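Local coordinates for conserved hypothetical protein (Sulfolobus solfataricus, PDB 2FNA), which binds ADP and magnesium, apparently through a P-loop, and as an archaeal AAA+ ATPase probably hydrolyses ATP, at residues T41-I46 with V204-P208; A146-V150 with L182-Y186. All coordinates share one frame. Numbering follows the deposited sequence.

Contact 1. Residues T41-I46 with V204-P208. With MG (magnesium ion), chain C; ADP (adenosine-5'-diphosphate), chain D.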
loop_
_atom_site.group_PDB
_atom_site.type_symbol
_atom_site.label_atom_id
_atom_site.label_comp_id
_atom_site.label_asym_id
_atom_site.label_seq_id
_atom_site.Cartn_x
_atom_site.Cartn_y
_atom_site.Cartn_z
ATOM N N THR A 41 -6.668 -2.434 -3.764
ATOM C CA THR A 41 -6.634 -3.631 -4.610
ATOM C C THR A 41 -6.520 -4.944 -3.800
ATOM O O THR A 41 -6.585 -6.022 -4.368
ATOM C CB THR A 41 -5.540 -3.559 -5.718
ATOM O OG1 THR A 41 -4.286 -3.213 -5.141
ATOM C CG2 THR A 41 -5.906 -2.518 -6.805
ATOM N N GLY A 42 -6.376 -4.841 -2.485
ATOM C CA GLY A 42 -6.387 -5.994 -1.600
ATOM C C GLY A 42 -5.042 -6.379 -1.035
ATOM O O GLY A 42 -4.890 -7.502 -0.528
ATOM N N LYS A 43 -4.065 -5.466 -1.099
ATOM C CA LYS A 43 -2.698 -5.802 -0.680
ATOM C C LYS A 43 -2.685 -6.154 0.806
ATOM O O LYS A 43 -2.217 -7.214 1.176
ATOM C CB LYS A 43 -1.695 -4.682 -0.983
ATOM C CG LYS A 43 -1.526 -4.315 -2.455
ATOM C CD LYS A 43 -0.499 -3.212 -2.640
ATOM C CE LYS A 43 -0.901 -1.875 -1.981
ATOM N NZ LYS A 43 -2.142 -1.315 -2.554
ATOM N N SER A 44 -3.215 -5.279 1.661
ATOM C CA SER A 44 -3.196 -5.562 3.103
ATOM C C SER A 44 -3.985 -6.845 3.407
ATOM O O SER A 44 -3.579 -7.641 4.260
ATOM C CB SER A 44 -3.702 -4.371 3.941
ATOM O OG SER A 44 -2.901 -3.203 3.774
ATOM N N SER A 45 -5.089 -7.062 2.688
ATOM C CA SER A 45 -5.885 -8.298 2.805
ATOM C C SER A 45 -5.099 -9.596 2.539
ATOM O O SER A 45 -5.146 -10.563 3.354
ATOM C CB SER A 45 -7.137 -8.230 1.897
ATOM O OG SER A 45 -8.012 -7.131 2.211
ATOM N N ILE A 46 -4.399 -9.679 1.411
ATOM C CA ILE A 46 -3.699 -10.938 1.122
ATOM C C ILE A 46 -2.537 -11.170 2.065
ATOM O O ILE A 46 -2.194 -12.308 2.334
ATOM C CB ILE A 46 -3.210 -11.085 -0.334
ATOM C CG1 ILE A 46 -2.159 -10.037 -0.726
ATOM C CG2 ILE A 46 -4.371 -11.123 -1.293
ATOM C CD1 ILE A 46 -1.328 -10.495 -1.928
ATOM N N VAL A 204 4.425 -9.926 -6.138
ATOM C CA VAL A 204 3.006 -10.191 -6.376
ATOM C C VAL A 204 2.314 -8.842 -6.634
ATOM O O VAL A 204 2.521 -7.886 -5.885
ATOM C CB VAL A 204 2.405 -10.819 -5.118
ATOM C CG1 VAL A 204 0.964 -11.139 -5.314
ATOM C CG2 VAL A 204 3.186 -12.081 -4.721
ATOM N N GLU A 205 1.561 -8.722 -7.720
ATOM C CA GLU A 205 0.844 -7.485 -8.024
ATOM C C GLU A 205 -0.676 -7.741 -8.054
ATOM O O GLU A 205 -1.131 -8.660 -8.708
ATOM C CB GLU A 205 1.274 -6.911 -9.362
ATOM C CG GLU A 205 0.589 -5.574 -9.659
ATOM C CD GLU A 205 0.977 -4.942 -10.996
ATOM O OE1 GLU A 205 1.695 -5.588 -11.794
ATOM O OE2 GLU A 205 0.550 -3.779 -11.226
ATOM N N LEU A 206 -1.449 -6.885 -7.394
ATOM C CA LEU A 206 -2.902 -6.946 -7.476
ATOM C C LEU A 206 -3.452 -5.880 -8.412
ATOM O O LEU A 206 -3.296 -4.674 -8.172
ATOM C CB LEU A 206 -3.503 -6.794 -6.107
ATOM C CG LEU A 206 -3.120 -7.884 -5.100
ATOM C CD1 LEU A 206 -3.630 -7.531 -3.763
ATOM C CD2 LEU A 206 -3.681 -9.188 -5.549
ATOM N N LYS A 207 -4.067 -6.336 -9.491
ATOM C CA LYS A 207 -4.608 -5.419 -10.485
ATOM C C LYS A 207 -6.070 -5.219 -10.143
ATOM O O LYS A 207 -6.657 -6.047 -9.461
ATOM C CB LYS A 207 -4.369 -5.958 -11.925
ATOM C CG LYS A 207 -2.884 -5.785 -12.351
ATOM C CD LYS A 207 -2.616 -6.255 -13.731
ATOM C CE LYS A 207 -1.107 -6.252 -14.045
ATOM N NZ LYS A 207 -0.462 -4.885 -13.869
ATOM N N PRO A 208 -6.652 -4.094 -10.573
ATOM C CA PRO A 208 -8.089 -3.939 -10.528
ATOM C C PRO A 208 -8.764 -5.138 -11.156
ATOM O O PRO A 208 -8.200 -5.763 -12.081
ATOM C CB PRO A 208 -8.328 -2.728 -11.438
ATOM C CG PRO A 208 -7.104 -1.934 -11.293
ATOM C CD PRO A 208 -5.998 -2.933 -11.186
HETATM MG MG MG C . -3.359 -1.510 2.525
HETATM P PB ADP D . -4.977 -2.205 -0.170
HETATM O O1B ADP D . -4.447 -2.722 -1.468
HETATM O O2B ADP D . -5.338 -0.725 -0.255
HETATM O O3B ADP D . -4.229 -2.586 1.064
HETATM P PA ADP D . -7.202 -3.598 1.185
HETATM O O1A ADP D . -6.710 -4.955 1.572
HETATM O O2A ADP D . -7.166 -2.652 2.311
HETATM O O3A ADP D . -6.475 -2.926 -0.107
HETATM O "O5'" ADP D . -8.628 -3.815 0.518
HETATM C "C5'" ADP D . -9.502 -2.721 0.190
HETATM C "C4'" ADP D . -10.952 -3.123 0.449
HETATM O "O4'" ADP D . -11.431 -4.018 -0.538
HETATM C "C3'" ADP D . -11.184 -3.829 1.749
HETATM O "O3'" ADP D . -12.544 -3.552 2.146
HETATM C "C2'" ADP D . -11.091 -5.297 1.398
HETATM O "O2'" ADP D . -11.839 -6.122 2.279
HETATM C "C1'" ADP D . -11.713 -5.284 0.029
HETATM N N9 ADP D . -11.188 -6.266 -0.914
HETATM C C8 ADP D . -10.172 -6.063 -1.781
HETATM N N7 ADP D . -9.995 -7.139 -2.546
HETATM C C5 ADP D . -10.899 -8.068 -2.152
HETATM C C6 ADP D . -11.276 -9.444 -2.542
HETATM N N6 ADP D . -10.604 -10.083 -3.522
HETATM N N1 ADP D . -12.313 -10.046 -1.894
HETATM C C2 ADP D . -13.007 -9.425 -0.922
HETATM N N3 ADP D . -12.727 -8.173 -0.522
HETATM C C4 ADP D . -11.711 -7.472 -1.098
HETATM O O HOH W 1 -3.690 0.291 1.455
HETATM O O HOH W 2 -1.473 -1.707 1.912
HETATM O O HOH W 3 -5.224 -1.465 3.503
HETATM O O HOH W 4 -2.550 -0.428 4.171
#

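Contact 2. Residues A146-V150 with L182-Y186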
loop_
_atom_site.group_PDB
_atom_site.type_symbol
_atom_site.label_atom_id
_atom_site.label_comp_id
_atom_site.label_asym_id
_atom_site.label_seq_id
_atom_site.Cartn_x
_atom_site.Cartn_y
_atom_site.Cartn_z
ATOM N N ALA A 146 5.598 0.296 2.725
ATOM C CA ALA A 146 6.993 0.507 3.063
ATOM C C ALA A 146 7.583 1.782 2.487
ATOM O O ALA A 146 8.491 2.340 3.091
ATOM C CB ALA A 146 7.832 -0.707 2.614
ATOM N N GLN A 147 7.082 2.229 1.320
ATOM C CA GLN A 147 7.521 3.480 0.711
ATOM C C GLN A 147 7.345 4.720 1.648
ATOM O O GLN A 147 7.976 5.722 1.445
ATOM C CB GLN A 147 6.865 3.724 -0.669
ATOM C CG GLN A 147 5.439 4.335 -0.695
ATOM C CD GLN A 147 4.342 3.361 -0.292
ATOM O OE1 GLN A 147 4.602 2.219 0.074
ATOM N NE2 GLN A 147 3.124 3.807 -0.373
ATOM N N GLU A 148 6.475 4.624 2.658
ATOM C CA GLU A 148 6.351 5.642 3.691
ATOM C C GLU A 148 7.681 5.915 4.434
ATOM O O GLU A 148 7.890 6.988 4.968
ATOM C CB GLU A 148 5.283 5.208 4.711
ATOM C CG GLU A 148 3.845 5.275 4.182
ATOM C CD GLU A 148 3.341 6.701 3.926
ATOM O OE1 GLU A 148 3.717 7.639 4.669
ATOM O OE2 GLU A 148 2.563 6.877 2.965
ATOM N N LEU A 149 8.546 4.915 4.492
ATOM C CA LEU A 149 9.861 5.008 5.153
ATOM C C LEU A 149 10.823 5.950 4.472
ATOM O O LEU A 149 11.861 6.305 5.026
ATOM C CB LEU A 149 10.483 3.624 5.230
ATOM C CG LEU A 149 9.755 2.606 6.112
ATOM C CD1 LEU A 149 10.417 1.258 5.972
ATOM C CD2 LEU A 149 9.776 3.020 7.565
ATOM N N VAL A 150 10.493 6.361 3.259
ATOM C CA VAL A 150 11.192 7.466 2.625
ATOM C C VAL A 150 11.188 8.708 3.529
ATOM O O VAL A 150 12.153 9.490 3.578
ATOM C CB VAL A 150 10.486 7.876 1.309
ATOM C CG1 VAL A 150 11.035 9.170 0.807
ATOM C CG2 VAL A 150 10.648 6.806 0.246
ATOM N N LEU A 182 7.598 4.844 -6.073
ATOM C CA LEU A 182 8.186 5.353 -4.843
ATOM C C LEU A 182 8.764 4.218 -4.018
ATOM O O LEU A 182 9.807 4.386 -3.402
ATOM C CB LEU A 182 7.180 6.194 -4.022
ATOM C CG LEU A 182 7.796 6.967 -2.839
ATOM C CD1 LEU A 182 8.721 8.075 -3.359
ATOM C CD2 LEU A 182 6.731 7.567 -1.904
ATOM N N LEU A 183 8.095 3.063 -4.030
ATOM C CA LEU A 183 8.617 1.841 -3.362
ATOM C C LEU A 183 9.953 1.372 -3.940
ATOM O O LEU A 183 10.913 1.114 -3.203
ATOM C CB LEU A 183 7.615 0.709 -3.438
ATOM C CG LEU A 183 8.053 -0.626 -2.749
ATOM C CD1 LEU A 183 8.442 -0.389 -1.284
ATOM C CD2 LEU A 183 7.001 -1.712 -2.823
ATOM N N TYR A 184 10.032 1.289 -5.270
ATOM C CA TYR A 184 11.311 0.973 -5.916
ATOM C C TYR A 184 12.420 2.004 -5.617
ATOM O O TYR A 184 13.571 1.631 -5.374
ATOM C CB TYR A 184 11.110 0.732 -7.424
ATOM C CG TYR A 184 10.537 -0.649 -7.730
ATOM C CD1 TYR A 184 9.170 -0.905 -7.668
ATOM C CD2 TYR A 184 11.373 -1.702 -8.091
ATOM C CE1 TYR A 184 8.654 -2.185 -7.948
ATOM C CE2 TYR A 184 10.869 -2.960 -8.366
ATOM C CZ TYR A 184 9.512 -3.197 -8.288
ATOM O OH TYR A 184 9.041 -4.452 -8.617
ATOM N N ASP A 185 12.078 3.295 -5.660
ATOM C CA ASP A 185 12.989 4.368 -5.312
ATOM C C ASP A 185 13.466 4.214 -3.869
ATOM O O ASP A 185 14.649 4.385 -3.578
ATOM C CB ASP A 185 12.306 5.725 -5.433
ATOM C CG ASP A 185 12.079 6.114 -6.855
ATOM O OD1 ASP A 185 12.459 5.323 -7.727
ATOM O OD2 ASP A 185 11.508 7.195 -7.101
ATOM N N TYR A 186 12.546 3.891 -2.975
ATOM C CA TYR A 186 12.915 3.674 -1.557
ATOM C C TYR A 186 14.025 2.605 -1.366
ATOM O O TYR A 186 14.947 2.778 -0.569
ATOM C CB TYR A 186 11.695 3.316 -0.716
ATOM C CG TYR A 186 12.133 2.896 0.668
ATOM C CD1 TYR A 186 12.684 3.822 1.547
ATOM C CD2 TYR A 186 12.125 1.579 1.036
ATOM C CE1 TYR A 186 13.155 3.441 2.800
ATOM C CE2 TYR A 186 12.579 1.193 2.268
ATOM C CZ TYR A 186 13.117 2.132 3.140
ATOM O OH TYR A 186 13.556 1.706 4.394
#

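Contact 1. Residues T41-I46 with V204-P208
Thr41 directs its CA-to-CB bond at the strand and packs OG1 3.8 Å from Leu206 CB, while that hydroxyl hydrogen-bonds to the carbonyl of Leu38; its backbone N donates weakly to ADP O1B (3.2 Å). Gly42, the N-cap residue, has phi/psi of 107/17°, at which a CB would jam against the preceding carbonyl O; its N reaches ADP O3A at 3.1 Å. At Lys43 both N (2.8 Å) and NZ (2.9 Å) donate to ADP O1B, and NZ also hydrogen-bonds to Ser178 OG and Gly37 O. The loop from strand 32-37 into this helix, its amides on the diphosphate, is consistent with a Walker A P-loop. Leu206, on edge strand 202-206, packs CD1 on the loop backbone, 3.4 Å from Thr41 O, 3.3 Å from Gly42 C and 3.4 Å from Lys43 N. Ser44 N binds ADP O3B (2.9 Å) as its OG ligates magnesium (2.1 Å). Ser45 N and OG both donate to ADP O1A, at 2.9 and 2.6 Å. Ile46 turns back toward the strand, its CD1 4.1 Å from Val204 CG1.

Contact 2. Residues A146-V150 with L182-Y186
Apolar packing between two short helical elements defines this contact: the 3-10 turn 146-150, which follows strand 139-144, lies against the short helix 180-186, which follows strand 171-177. The backbones come close, with Gln147 CA only 4.5 Å from Leu183 CA, and 368 Å² is buried. That segment 146-150 is a 3-10 turn is evident from its i+3 bonds, Leu149 N to Ala146 O at 2.9 Å and Val150 N to Gln147 O at 3.2 Å, whereas Tyr186 N reaches Leu182 O at 2.8 Å in the i+4 pattern of an alpha-helix. Strands 139-144 and 171-177 are neighbours in the parallel sheet of the P-loop NTPase fold, so the contact joins the chain leaving the C-terminal ends of two adjacent strands. Tyr186 has the largest share: Ala146 O sits over one face of its ring, Leu149 CB approaches Tyr186 CE1 at 3.6 Å, and Val150 CG2 lies 3.8 Å from Tyr186 CB. The same Val150 CG2 is 4.2 Å from Leu182 CG, and Ala146 CB meets Leu183 CD1 at 4.0 Å. Gln147 adds its aliphatic part, CG 3.7 Å from Leu182 CD2 and CB 3.6 Å from Leu183 N, while its NE2 hydrogen-bonds to Glu145 and Glu179.

How the contacts relate
Both contacts belong to the ATPase domain, and their centres lie about 17 Å apart; the nearest atoms are about 7 Å apart, so they do not touch. Segment 41-46 of contact 1 holds the nucleotide directly and 204-208 backs it, whereas contact 2 stands back: the side chain of Gln147 is about 9 Å from magnesium and about 10 Å from ADP. The region between is bridged by neighbouring residues: Asp144, at the end of the strand leading to 146-150, hydrogen-bonds to Ser44, and Glu145, a partner of Gln147, touches Lys43. Strand 32-37 links the contacts too, pairing with Val204 and Leu206 and presenting Leu36 to Leu183. In sequence, segments 146-150 and 182-186 both fall between 41-46 and 204-208.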